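Long-range contacts in Low molecular weight phosphotyrosine protein phosphatase 1 (Drosophila melanogaster, PDB 7CUY), which probably removes phosphate by hydrolysis from tyrosine-phosphorylated proteins and from small aryl and acyl phosphates, as a member of the low molecular weight tyrosine phosphatase family: residues R3-I8 with V35-A40; E20-D25 with Q140-C145; F81-G86 with K104-M109; G111-E116 with A146-E151. One frame throughout, in Å; residues are numbered along the deposited sequence.

How the contacts relate
Contacts 1 and 3 are the two outer strand pairings of one parallel four-stranded sheet, stitched by backbone hydrogen bonds; their inner strands, 3-9 and 83-86, lie next to each other, and Lys4 N donates to Asp82 OD2 between them. Contacts 2 and 4 have no hydrogen bonds across them and rest on side-chain packing by successive turns of helix 132-153. Contact 2 is the buried one, a small patch of valine, methionine and cysteine; contact 4 reaches the surface, with an aromatic pair inside and Glu151 outside. Phe148 of contact 4 also packs on Tyr83 and Phe85 of contact 3, while Glu20 of helix 15-29 hydrogen-bonds Ser39 of contact 1.

Contact 1: R3-I8 with V35-A40; sequences RKVLMI and VEVDSA
Arg3 to Ile8 and Val35 to Ala40 run side by side as parallel strands, their axes 4.4 Å apart at the closest and turned by 25°. Each residue of 3-8 pairs with the one 32 positions later. Five backbone hydrogen bonds join them, beginning with Glu36 N to Arg3 O (2.9 Å), returning from Val5 N to Glu36 O, and ending with Ala40 N to Met7 O. Met7 N to Asp38 O is the straightest, 172° at the hydrogen, though the donor is tilted from the carbonyl plane. These strands are the two arms of a beta-alpha-beta crossover whose helix, 15-29, lies against the face carrying Val5, Met7, Val35 and Val37; strand 3-9 ends at Cys9, the probable nucleophile.

On that face Val35 CG2 lies 3.7 Å from Arg3 NH2, meeting the guanidinium obliquely, while the guanidinium's polar contacts go to Asp34 and the carbonyl of Leu153. Val35 CG1 turns instead to Val5 CG2, 4.2 Å away. On the other face the Lys4 chain crosses the Glu36 carboxylate, CE 3.3 Å from OE1, but no salt bridge forms. The turn of Leu6 at chi2 (64°) brings its CD1 to 3.7 Å from Asp38 CB; the Asp38 carboxylate is held by Arg71. Farther along, Ile8 CD1 lies against Ala40, 3.3 Å from its O and 3.9 Å from its CB.

Contact 2: E20-D25 with Q140-C145; sequences EVVMVD and QCVVAC
Val22 and Met23 of helix 15-29 pack against one side of helix 132-153, meeting Cys141, Val142 and Cys145 where the segment axes pass 9.2 Å apart at 46°. The aliphatic part belongs to Val22. Its CG1, anti to the backbone N (chi1 167°), sits between successive turns of the partner helix: it touches the backbone at Cys141 O and Val142 CA, has Val142 CG2 to one side at 3.9 Å, and reaches Cys141 CB and Cys145 SG, each at 4.1 Å.

The sulfur contacts gather round Cys145. Met23 SD lies 3.8 Å from Cys145 SG, a van der Waals contact between a thioether and a thiol sulfur, and Met23 CB also touches that SG. The methionine chain bends at chi2 (78°) and again at chi3, and its terminal CE rests 3.7 Å from the carbonyl oxygen Cys145 O.

No hydrogen bond crosses the interface; each helix keeps its own backbone bonds, such as Cys145 N to Cys141 O. Behind it, Met23 also packs on Val37 of strand 35-41 and on Met149. This is helix-helix packing on one face of the central parallel sheet, in an alpha/beta fold, with the side chain of Cys141 about 6 Å from that of Arg15, a probable active-site residue.

Contact 3: F81-G86 with K104-M109; sequences FDYIFG and KAELLM
A beta-alpha-beta unit of the sheet, strand 83-86, helix 89-98 and strand 106-109, is closed here, where Phe85 and Tyr83 flank Leu108 across parallel strands. Glu106 N to Asp82 O starts the pairing at 2.9 Å, its donor above the carbonyl plane; Ile84 N to Glu106 O, Leu108 N to Ile84 O and Gly86 N to Leu108 O follow.

Leu108 CB meets the Phe85 ring obliquely, 3.7 Å from CE1, while its CD1 touches Tyr83 CD1 at 4.0 Å. An alanine at Phe85 would probably take from Leu108 CB and from the Phe148 ring the aromatic group both pack on, and open a gap under helix 132-153, which covers this face of the edge strand 106-109. Tyr83 and Glu106 lie side by side, with OE2 near the ring plane 3.6 Å from CE1; the other oxygen, OE1, pairs with Arg152.

The opposite face has Ile84 CD1 against Ala105 CB (3.7 Å) and Ile84 CB by Leu107 CD2. Near the start, Asp82 and Lys104 form a long salt bridge, OD1 to NZ 3.9 Å, while Asp82 OD2 accepts a hydrogen bond from Lys4 N.

Contact 4: G111-E116 with A146-E151; sequences GDFGLE and AAFMKE
A loop packs on a helix here by way of an aromatic pair: Phe113, in the loop between strand 106-109 and helix 132-153, lies against Phe148, Ala147 and Glu151 of that helix. The site is partly buried, with the rings inward and Gly114 and Glu151 toward solvent.

The rings of Phe113 and Phe148 form a T-shaped stack, centroids 5.3 Å apart and planes at 80°. Phe148 supplies the edge: its CD2 stands 3.9 Å above the Phe113 plane, over the ring centre. The helix backbone itself comes close to the ring, with Phe148 CA 3.9 Å from Phe113 CD1. At the rim of Phe113, Glu151 OE1 lies near the ring plane, 3.9 Å from both CD1 and CE1, where the slightly positive ring hydrogens would probably suit it. Replacing Phe113 by an alanine would probably leave the Phe148 edge without the face it points at and strip Glu151 of its ring contact.

Alongside, Ala147 CB fits against the turn of the loop, 3.5 Å from Gly114 N and 4.2 Å from Phe113 CB. Gly114 has a positive phi (76°), and a CB there would come within 3.1 Å of Ala147 CB, leaving little room for any side chain. Phe148 also makes edge-to-face pairs with Tyr83 and Phe85, placing this contact at the border of an aromatic cluster between helix 132-153 and the parallel sheet, a layered alpha/beta arrangement away from the active site.

Contact 1: R3-I8 with V35-A40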
loop_
_atom_site.group_PDB
_atom_site.type_symbol
_atom_site.label_atom_id
_atom_site.label_comp_id
_atom_site.label_asym_id
_atom_site.label_seq_id
_atom_site.Cartn_x
_atom_site.Cartn_y
_atom_site.Cartn_z
ATOM N N ARG A 3 3.530 -14.984 -5.631
ATOM C CA ARG A 3 2.753 -14.384 -4.556
ATOM C C ARG A 3 2.321 -13.009 -5.030
ATOM O O ARG A 3 3.096 -12.305 -5.666
ATOM C CB ARG A 3 3.595 -14.242 -3.278
ATOM C CG ARG A 3 3.559 -15.394 -2.272
ATOM C CD ARG A 3 4.701 -16.407 -2.459
ATOM N NE ARG A 3 6.069 -15.873 -2.518
ATOM C CZ ARG A 3 6.909 -15.819 -1.481
ATOM N NH1 ARG A 3 6.519 -16.230 -0.275
ATOM N NH2 ARG A 3 8.144 -15.346 -1.639
ATOM N N LYS A 4 1.096 -12.612 -4.726
ATOM C CA LYS A 4 0.608 -11.323 -5.192
ATOM C C LYS A 4 0.138 -10.488 -4.009
ATOM O O LYS A 4 -0.652 -10.968 -3.193
ATOM C CB LYS A 4 -0.504 -11.515 -6.217
ATOM C CG LYS A 4 0.018 -12.054 -7.555
ATOM C CD LYS A 4 -1.066 -12.096 -8.617
ATOM C CE LYS A 4 -0.563 -12.712 -9.932
ATOM N NZ LYS A 4 -1.371 -13.895 -10.369
ATOM N N VAL A 5 0.617 -9.239 -3.937
ATOM C CA VAL A 5 0.321 -8.295 -2.856
ATOM C C VAL A 5 -0.363 -7.076 -3.467
ATOM O O VAL A 5 0.101 -6.556 -4.489
ATOM C CB VAL A 5 1.602 -7.860 -2.112
ATOM C CG1 VAL A 5 1.322 -6.674 -1.180
ATOM C CG2 VAL A 5 2.189 -9.011 -1.303
ATOM N N LEU A 6 -1.443 -6.607 -2.838
ATOM C CA LEU A 6 -2.200 -5.439 -3.302
ATOM C C LEU A 6 -2.276 -4.403 -2.192
ATOM O O LEU A 6 -2.807 -4.691 -1.114
ATOM C CB LEU A 6 -3.611 -5.844 -3.737
ATOM C CG LEU A 6 -4.502 -4.747 -4.341
ATOM C CD1 LEU A 6 -3.917 -4.212 -5.669
ATOM C CD2 LEU A 6 -5.934 -5.243 -4.541
ATOM N N MET A 7 -1.748 -3.203 -2.434
ATOM C CA MET A 7 -1.864 -2.121 -1.453
ATOM C C MET A 7 -3.092 -1.264 -1.739
ATOM O O MET A 7 -3.277 -0.811 -2.865
ATOM C CB MET A 7 -0.619 -1.233 -1.456
ATOM C CG MET A 7 0.672 -1.996 -1.268
ATOM S SD MET A 7 0.814 -2.705 0.371
ATOM C CE MET A 7 2.569 -3.191 0.370
ATOM N N ILE A 8 -3.899 -0.996 -0.708
ATOM C CA ILE A 8 -5.163 -0.273 -0.839
ATOM C C ILE A 8 -5.127 0.944 0.075
ATOM O O ILE A 8 -4.748 0.834 1.250
ATOM C CB ILE A 8 -6.364 -1.167 -0.440
ATOM C CG1 ILE A 8 -6.486 -2.388 -1.350
ATOM C CG2 ILE A 8 -7.656 -0.375 -0.389
ATOM C CD1 ILE A 8 -6.487 -2.044 -2.815
ATOM N N VAL A 35 7.364 -12.263 -6.216
ATOM C CA VAL A 35 6.305 -11.507 -5.547
ATOM C C VAL A 35 5.947 -10.315 -6.427
ATOM O O VAL A 35 6.808 -9.481 -6.725
ATOM C CB VAL A 35 6.711 -11.029 -4.138
ATOM C CG1 VAL A 35 5.548 -10.271 -3.478
ATOM C CG2 VAL A 35 7.165 -12.193 -3.252
ATOM N N GLU A 36 4.684 -10.234 -6.837
ATOM C CA GLU A 36 4.156 -9.123 -7.623
ATOM C C GLU A 36 3.386 -8.182 -6.704
ATOM O O GLU A 36 2.739 -8.629 -5.757
ATOM C CB GLU A 36 3.255 -9.652 -8.750
ATOM C CG GLU A 36 2.326 -8.629 -9.404
ATOM C CD GLU A 36 1.072 -9.280 -10.025
ATOM O OE1 GLU A 36 1.228 -10.114 -10.954
ATOM O OE2 GLU A 36 -0.056 -8.960 -9.575
ATOM N N VAL A 37 3.485 -6.881 -6.968
ATOM C CA VAL A 37 2.876 -5.845 -6.145
ATOM C C VAL A 37 2.052 -4.920 -7.037
ATOM O O VAL A 37 2.498 -4.532 -8.115
ATOM C CB VAL A 37 3.933 -5.029 -5.373
ATOM C CG1 VAL A 37 3.270 -4.186 -4.287
ATOM C CG2 VAL A 37 5.015 -5.948 -4.769
ATOM N N ASP A 38 0.863 -4.541 -6.566
ATOM C CA ASP A 38 -0.044 -3.641 -7.270
ATOM C C ASP A 38 -0.665 -2.748 -6.208
ATOM O O ASP A 38 -0.460 -2.969 -5.009
ATOM C CB ASP A 38 -1.083 -4.442 -8.061
ATOM C CG ASP A 38 -1.881 -3.593 -9.073
ATOM O OD1 ASP A 38 -1.396 -2.528 -9.523
ATOM O OD2 ASP A 38 -3.005 -4.028 -9.446
ATOM N N SER A 39 -1.399 -1.713 -6.624
ATOM C CA SER A 39 -2.162 -0.925 -5.656
ATOM C C SER A 39 -3.491 -0.501 -6.277
ATOM O O SER A 39 -3.640 -0.493 -7.498
ATOM C CB SER A 39 -1.377 0.303 -5.160
ATOM O OG SER A 39 -1.125 1.213 -6.220
ATOM N N ALA A 40 -4.473 -0.174 -5.432
ATOM C CA ALA A 40 -5.750 0.304 -5.962
ATOM C C ALA A 40 -6.511 1.082 -4.891
ATOM O O ALA A 40 -6.105 1.140 -3.724
ATOM C CB ALA A 40 -6.597 -0.853 -6.506
#

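Contact 2: E20-D25 with Q140-C145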
loop_
_atom_site.group_PDB
_atom_site.type_symbol
_atom_site.label_atom_id
_atom_site.label_comp_id
_atom_site.label_asym_id
_atom_site.label_seq_id
_atom_site.Cartn_x
_atom_site.Cartn_y
_atom_site.Cartn_z
ATOM N N GLU A 20 3.155 0.679 -2.506
ATOM C CA GLU A 20 3.451 -0.198 -3.629
ATOM C C GLU A 20 4.890 -0.029 -4.094
ATOM O O GLU A 20 5.596 -1.014 -4.325
ATOM C CB GLU A 20 2.493 0.072 -4.783
ATOM C CG GLU A 20 2.850 -0.747 -6.016
ATOM C CD GLU A 20 2.131 -0.280 -7.248
ATOM O OE1 GLU A 20 1.380 0.720 -7.166
ATOM O OE2 GLU A 20 2.294 -0.931 -8.288
ATOM N N VAL A 21 5.346 1.214 -4.239
ATOM C CA VAL A 21 6.703 1.431 -4.732
ATOM C C VAL A 21 7.733 0.978 -3.693
ATOM O O VAL A 21 8.776 0.383 -4.032
ATOM C CB VAL A 21 6.892 2.907 -5.126
ATOM C CG1 VAL A 21 8.361 3.202 -5.340
ATOM C CG2 VAL A 21 6.111 3.231 -6.390
ATOM N N VAL A 22 7.466 1.247 -2.412
ATOM C CA VAL A 22 8.403 0.831 -1.377
ATOM C C VAL A 22 8.469 -0.690 -1.306
ATOM O O VAL A 22 9.548 -1.267 -1.126
ATOM C CB VAL A 22 8.022 1.466 -0.024
ATOM C CG1 VAL A 22 8.777 0.818 1.112
ATOM C CG2 VAL A 22 8.293 2.966 -0.038
ATOM N N MET A 23 7.327 -1.373 -1.477
ATOM C CA MET A 23 7.350 -2.834 -1.398
ATOM C C MET A 23 8.180 -3.420 -2.535
ATOM O O MET A 23 8.980 -4.343 -2.318
ATOM C CB MET A 23 5.927 -3.393 -1.410
ATOM C CG MET A 23 5.802 -4.907 -1.171
ATOM S SD MET A 23 5.980 -5.403 0.580
ATOM C CE MET A 23 7.636 -5.979 0.561
ATOM N N VAL A 24 8.033 -2.876 -3.745
ATOM C CA VAL A 24 8.813 -3.369 -4.874
ATOM C C VAL A 24 10.299 -3.124 -4.636
ATOM O O VAL A 24 11.127 -4.010 -4.845
ATOM C CB VAL A 24 8.324 -2.734 -6.188
ATOM C CG1 VAL A 24 9.313 -2.989 -7.309
ATOM C CG2 VAL A 24 6.991 -3.330 -6.557
ATOM N N ASP A 25 10.647 -1.925 -4.164
ATOM C CA ASP A 25 12.028 -1.624 -3.810
ATOM C C ASP A 25 12.529 -2.534 -2.700
ATOM O O ASP A 25 13.684 -2.983 -2.716
ATOM C CB ASP A 25 12.139 -0.164 -3.384
ATOM C CG ASP A 25 13.568 0.249 -3.087
ATOM O OD1 ASP A 25 14.468 -0.120 -3.883
ATOM O OD2 ASP A 25 13.784 0.942 -2.063
ATOM N N GLN A 140 7.052 4.954 7.360
ATOM C CA GLN A 140 6.297 3.833 7.913
ATOM C C GLN A 140 6.306 2.641 6.966
ATOM O O GLN A 140 6.535 1.502 7.387
ATOM C CB GLN A 140 4.861 4.265 8.214
ATOM C CG GLN A 140 4.746 5.238 9.373
ATOM C CD GLN A 140 3.360 5.861 9.471
ATOM O OE1 GLN A 140 2.975 6.676 8.631
ATOM N NE2 GLN A 140 2.614 5.495 10.503
ATOM N N CYS A 141 6.046 2.887 5.683
ATOM C CA CYS A 141 6.050 1.816 4.695
ATOM C C CYS A 141 7.410 1.124 4.610
ATOM O O CYS A 141 7.486 -0.094 4.412
ATOM C CB CYS A 141 5.651 2.385 3.334
ATOM S SG CYS A 141 3.919 2.924 3.281
ATOM N N VAL A 142 8.496 1.886 4.707
ATOM C CA VAL A 142 9.818 1.267 4.663
ATOM C C VAL A 142 9.964 0.239 5.783
ATOM O O VAL A 142 10.423 -0.891 5.559
ATOM C CB VAL A 142 10.904 2.353 4.730
ATOM C CG1 VAL A 142 12.288 1.731 4.993
ATOM C CG2 VAL A 142 10.904 3.157 3.442
ATOM N N VAL A 143 9.523 0.591 6.993
ATOM C CA VAL A 143 9.643 -0.320 8.123
ATOM C C VAL A 143 8.635 -1.460 8.013
ATOM O O VAL A 143 8.981 -2.631 8.200
ATOM C CB VAL A 143 9.489 0.451 9.446
ATOM C CG1 VAL A 143 9.418 -0.521 10.637
ATOM C CG2 VAL A 143 10.649 1.468 9.619
ATOM N N ALA A 144 7.374 -1.137 7.723
ATOM C CA ALA A 144 6.335 -2.163 7.659
ATOM C C ALA A 144 6.610 -3.172 6.547
ATOM O O ALA A 144 6.477 -4.384 6.743
ATOM C CB ALA A 144 4.962 -1.506 7.452
ATOM N N CYS A 145 6.971 -2.686 5.359
ATOM C CA CYS A 145 7.152 -3.586 4.226
ATOM C C CYS A 145 8.278 -4.576 4.481
ATOM O O CYS A 145 8.130 -5.775 4.219
ATOM C CB CYS A 145 7.436 -2.787 2.950
ATOM S SG CYS A 145 5.982 -1.955 2.220
#

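Contact 3: F81-G86 with K104-M109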
loop_
_atom_site.group_PDB
_atom_site.type_symbol
_atom_site.label_atom_id
_atom_site.label_comp_id
_atom_site.label_asym_id
_atom_site.label_seq_id
_atom_site.Cartn_x
_atom_site.Cartn_y
_atom_site.Cartn_z
ATOM N N PHE A 81 -5.291 -11.806 -5.419
ATOM C CA PHE A 81 -4.167 -11.455 -4.558
ATOM C C PHE A 81 -4.139 -12.316 -3.301
ATOM O O PHE A 81 -5.180 -12.652 -2.732
ATOM C CB PHE A 81 -4.203 -9.964 -4.199
ATOM C CG PHE A 81 -3.958 -9.082 -5.379
ATOM C CD1 PHE A 81 -5.005 -8.676 -6.182
ATOM C CD2 PHE A 81 -2.666 -8.709 -5.726
ATOM C CE1 PHE A 81 -4.774 -7.880 -7.295
ATOM C CE2 PHE A 81 -2.419 -7.919 -6.840
ATOM C CZ PHE A 81 -3.471 -7.502 -7.628
ATOM N N ASP A 82 -2.926 -12.674 -2.879
ATOM C CA ASP A 82 -2.735 -13.425 -1.651
ATOM C C ASP A 82 -2.847 -12.540 -0.428
ATOM O O ASP A 82 -3.321 -12.992 0.619
ATOM C CB ASP A 82 -1.371 -14.098 -1.676
ATOM C CG ASP A 82 -1.185 -14.947 -2.898
ATOM O OD1 ASP A 82 -1.701 -16.087 -2.894
ATOM O OD2 ASP A 82 -0.565 -14.460 -3.873
ATOM N N TYR A 83 -2.435 -11.285 -0.555
ATOM C CA TYR A 83 -2.400 -10.326 0.534
ATOM C C TYR A 83 -2.985 -9.018 0.043
ATOM O O TYR A 83 -2.564 -8.507 -0.995
ATOM C CB TYR A 83 -0.964 -10.102 1.009
ATOM C CG TYR A 83 -0.286 -11.391 1.399
ATOM C CD1 TYR A 83 -0.565 -11.995 2.620
ATOM C CD2 TYR A 83 0.625 -12.004 0.547
ATOM C CE1 TYR A 83 0.055 -13.191 2.988
ATOM C CE2 TYR A 83 1.244 -13.192 0.888
ATOM C CZ TYR A 83 0.961 -13.782 2.118
ATOM O OH TYR A 83 1.583 -14.961 2.468
ATOM N N ILE A 84 -3.950 -8.476 0.778
ATOM C CA ILE A 84 -4.480 -7.143 0.519
ATOM C C ILE A 84 -4.304 -6.307 1.781
ATOM O O ILE A 84 -4.734 -6.720 2.859
ATOM C CB ILE A 84 -5.957 -7.201 0.092
ATOM C CG1 ILE A 84 -6.103 -8.097 -1.145
ATOM C CG2 ILE A 84 -6.451 -5.818 -0.209
ATOM C CD1 ILE A 84 -7.452 -8.057 -1.804
ATOM N N PHE A 85 -3.669 -5.145 1.645
ATOM C CA PHE A 85 -3.291 -4.281 2.760
ATOM C C PHE A 85 -4.100 -2.989 2.760
ATOM O O PHE A 85 -4.111 -2.263 1.762
ATOM C CB PHE A 85 -1.804 -3.900 2.693
ATOM C CG PHE A 85 -0.852 -5.004 3.080
ATOM C CD1 PHE A 85 -0.569 -5.260 4.408
ATOM C CD2 PHE A 85 -0.216 -5.752 2.114
ATOM C CE1 PHE A 85 0.338 -6.262 4.761
ATOM C CE2 PHE A 85 0.672 -6.757 2.458
ATOM C CZ PHE A 85 0.950 -7.012 3.782
ATOM N N GLY A 86 -4.730 -2.664 3.910
ATOM C CA GLY A 86 -5.232 -1.324 4.126
ATOM C C GLY A 86 -4.205 -0.476 4.851
ATOM O O GLY A 86 -3.245 -0.980 5.420
ATOM N N LYS A 104 -9.850 -15.954 -1.151
ATOM C CA LYS A 104 -8.532 -16.384 -0.695
ATOM C C LYS A 104 -7.674 -15.258 -0.109
ATOM O O LYS A 104 -6.831 -15.538 0.741
ATOM C CB LYS A 104 -7.812 -17.097 -1.849
ATOM C CG LYS A 104 -6.372 -16.722 -2.122
ATOM C CD LYS A 104 -6.020 -17.133 -3.525
ATOM C CE LYS A 104 -4.715 -16.535 -3.989
ATOM N NZ LYS A 104 -4.566 -16.669 -5.465
ATOM N N ALA A 105 -7.886 -14.001 -0.496
ATOM C CA ALA A 105 -7.035 -12.913 -0.009
ATOM C C ALA A 105 -7.024 -12.812 1.515
ATOM O O ALA A 105 -8.068 -12.835 2.170
ATOM C CB ALA A 105 -7.501 -11.576 -0.579
ATOM N N GLU A 106 -5.836 -12.619 2.069
ATOM C CA GLU A 106 -5.681 -12.291 3.478
ATOM C C GLU A 106 -5.720 -10.770 3.638
ATOM O O GLU A 106 -4.920 -10.059 3.019
ATOM C CB GLU A 106 -4.366 -12.877 4.009
ATOM C CG GLU A 106 -4.309 -12.970 5.528
ATOM C CD GLU A 106 -2.973 -13.494 6.073
ATOM O OE1 GLU A 106 -2.602 -13.100 7.207
ATOM O OE2 GLU A 106 -2.315 -14.307 5.391
ATOM N N LEU A 107 -6.626 -10.267 4.479
ATOM C CA LEU A 107 -6.774 -8.824 4.674
ATOM C C LEU A 107 -5.943 -8.380 5.872
ATOM O O LEU A 107 -6.203 -8.797 7.010
ATOM C CB LEU A 107 -8.234 -8.428 4.895
ATOM C CG LEU A 107 -9.280 -9.024 3.964
ATOM C CD1 LEU A 107 -10.645 -8.366 4.223
ATOM C CD2 LEU A 107 -8.864 -8.894 2.503
ATOM N N LEU A 108 -4.967 -7.521 5.631
ATOM C CA LEU A 108 -4.057 -7.094 6.678
ATOM C C LEU A 108 -3.981 -5.579 6.675
ATOM O O LEU A 108 -4.261 -4.925 5.676
ATOM C CB LEU A 108 -2.651 -7.709 6.481
ATOM C CG LEU A 108 -2.669 -9.243 6.386
ATOM C CD1 LEU A 108 -1.353 -9.758 5.857
ATOM C CD2 LEU A 108 -3.029 -9.891 7.744
ATOM N N MET A 109 -3.600 -5.018 7.803
ATOM C CA MET A 109 -3.294 -3.603 7.856
ATOM C C MET A 109 -1.777 -3.461 7.856
ATOM O O MET A 109 -1.093 -4.118 8.650
ATOM C CB MET A 109 -3.921 -2.954 9.092
ATOM C CG MET A 109 -3.938 -1.460 8.957
ATOM S SD MET A 109 -4.719 -0.628 10.330
ATOM C CE MET A 109 -3.454 -0.849 11.586
#

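Contact 4: G111-E116 with A146-E151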
loop_
_atom_site.group_PDB
_atom_site.type_symbol
_atom_site.label_atom_id
_atom_site.label_comp_id
_atom_site.label_asym_id
_atom_site.label_seq_id
_atom_site.Cartn_x
_atom_site.Cartn_y
_atom_site.Cartn_z
ATOM N N GLY A 111 0.500 -1.400 8.767
ATOM C CA GLY A 111 1.252 -0.987 9.934
ATOM C C GLY A 111 1.251 -1.986 11.080
ATOM O O GLY A 111 1.949 -1.753 12.069
ATOM N N ASP A 112 0.486 -3.073 10.987
ATOM C CA ASP A 112 0.620 -4.114 12.005
ATOM C C ASP A 112 1.954 -4.859 11.893
ATOM O O ASP A 112 2.247 -5.728 12.726
ATOM C CB ASP A 112 -0.550 -5.104 11.924
ATOM C CG ASP A 112 -1.831 -4.568 12.590
ATOM O OD1 ASP A 112 -1.750 -3.586 13.355
ATOM O OD2 ASP A 112 -2.923 -5.139 12.353
ATOM N N PHE A 113 2.774 -4.537 10.894
ATOM C CA PHE A 113 4.086 -5.144 10.738
ATOM C C PHE A 113 5.146 -4.087 11.000
ATOM O O PHE A 113 5.029 -2.955 10.519
ATOM C CB PHE A 113 4.227 -5.778 9.350
ATOM C CG PHE A 113 3.291 -6.929 9.146
ATOM C CD1 PHE A 113 3.671 -8.215 9.496
ATOM C CD2 PHE A 113 1.994 -6.713 8.696
ATOM C CE1 PHE A 113 2.792 -9.280 9.350
ATOM C CE2 PHE A 113 1.105 -7.765 8.549
ATOM C CZ PHE A 113 1.495 -9.050 8.872
ATOM N N GLY A 114 6.134 -4.437 11.818
ATOM C CA GLY A 114 7.282 -3.566 12.077
ATOM C C GLY A 114 7.122 -2.371 12.994
ATOM O O GLY A 114 7.943 -2.160 13.890
ATOM N N LEU A 115 6.079 -1.574 12.795
ATOM C CA LEU A 115 5.951 -0.349 13.567
ATOM C C LEU A 115 5.542 -0.652 15.003
ATOM O O LEU A 115 4.991 -1.708 15.312
ATOM C CB LEU A 115 4.938 0.578 12.909
ATOM C CG LEU A 115 5.274 0.689 11.422
ATOM C CD1 LEU A 115 4.102 1.228 10.626
ATOM C CD2 LEU A 115 6.515 1.567 11.268
ATOM N N GLU A 116 5.842 0.290 15.890
ATOM C CA GLU A 116 5.255 0.264 17.218
ATOM C C GLU A 116 3.760 0.523 17.123
ATOM O O GLU A 116 3.271 1.094 16.147
ATOM C CB GLU A 116 5.883 1.326 18.113
ATOM C CG GLU A 116 7.169 0.944 18.792
ATOM C CD GLU A 116 7.852 2.168 19.358
ATOM O OE1 GLU A 116 8.647 2.797 18.615
ATOM O OE2 GLU A 116 7.559 2.522 20.525
ATOM N N ALA A 146 9.419 -4.089 4.969
ATOM C CA ALA A 146 10.517 -4.981 5.328
ATOM C C ALA A 146 10.055 -6.072 6.286
ATOM O O ALA A 146 10.279 -7.267 6.047
ATOM C CB ALA A 146 11.648 -4.162 5.946
ATOM N N ALA A 147 9.391 -5.674 7.380
ATOM C CA ALA A 147 8.998 -6.634 8.407
ATOM C C ALA A 147 8.030 -7.673 7.849
ATOM O O ALA A 147 8.199 -8.876 8.081
ATOM C CB ALA A 147 8.385 -5.908 9.605
ATOM N N PHE A 148 7.013 -7.228 7.097
ATOM C CA PHE A 148 6.119 -8.174 6.429
ATOM C C PHE A 148 6.887 -9.120 5.512
ATOM O O PHE A 148 6.678 -10.340 5.533
ATOM C CB PHE A 148 5.064 -7.436 5.606
ATOM C CG PHE A 148 4.239 -8.352 4.738
ATOM C CD1 PHE A 148 4.457 -8.426 3.379
ATOM C CD2 PHE A 148 3.259 -9.152 5.299
ATOM C CE1 PHE A 148 3.705 -9.278 2.570
ATOM C CE2 PHE A 148 2.503 -10.003 4.512
ATOM C CZ PHE A 148 2.732 -10.066 3.136
ATOM N N MET A 149 7.743 -8.563 4.653
ATOM C CA MET A 149 8.526 -9.397 3.744
ATOM C C MET A 149 9.335 -10.430 4.510
ATOM O O MET A 149 9.342 -11.622 4.163
ATOM C CB MET A 149 9.461 -8.534 2.903
ATOM C CG MET A 149 10.396 -9.359 2.041
ATOM S SD MET A 149 11.521 -8.320 1.113
ATOM C CE MET A 149 12.676 -7.898 2.443
ATOM N N LYS A 150 10.024 -9.993 5.561
ATOM C CA LYS A 150 10.868 -10.924 6.307
ATOM C C LYS A 150 10.037 -12.010 6.984
ATOM O O LYS A 150 10.361 -13.201 6.882
ATOM C CB LYS A 150 11.723 -10.157 7.317
ATOM C CG LYS A 150 13.065 -9.726 6.746
ATOM C CD LYS A 150 13.695 -8.624 7.564
ATOM C CE LYS A 150 15.196 -8.658 7.457
ATOM N NZ LYS A 150 15.653 -8.335 6.100
ATOM N N GLU A 151 8.951 -11.630 7.669
ATOM C CA GLU A 151 8.154 -12.619 8.397
ATOM C C GLU A 151 7.370 -13.517 7.453
ATOM O O GLU A 151 7.511 -14.743 7.482
ATOM C CB GLU A 151 7.179 -11.935 9.349
ATOM C CG GLU A 151 7.819 -11.181 10.457
ATOM C CD GLU A 151 6.796 -10.369 11.209
ATOM O OE1 GLU A 151 5.687 -10.911 11.459
ATOM O OE2 GLU A 151 7.091 -9.190 11.511
#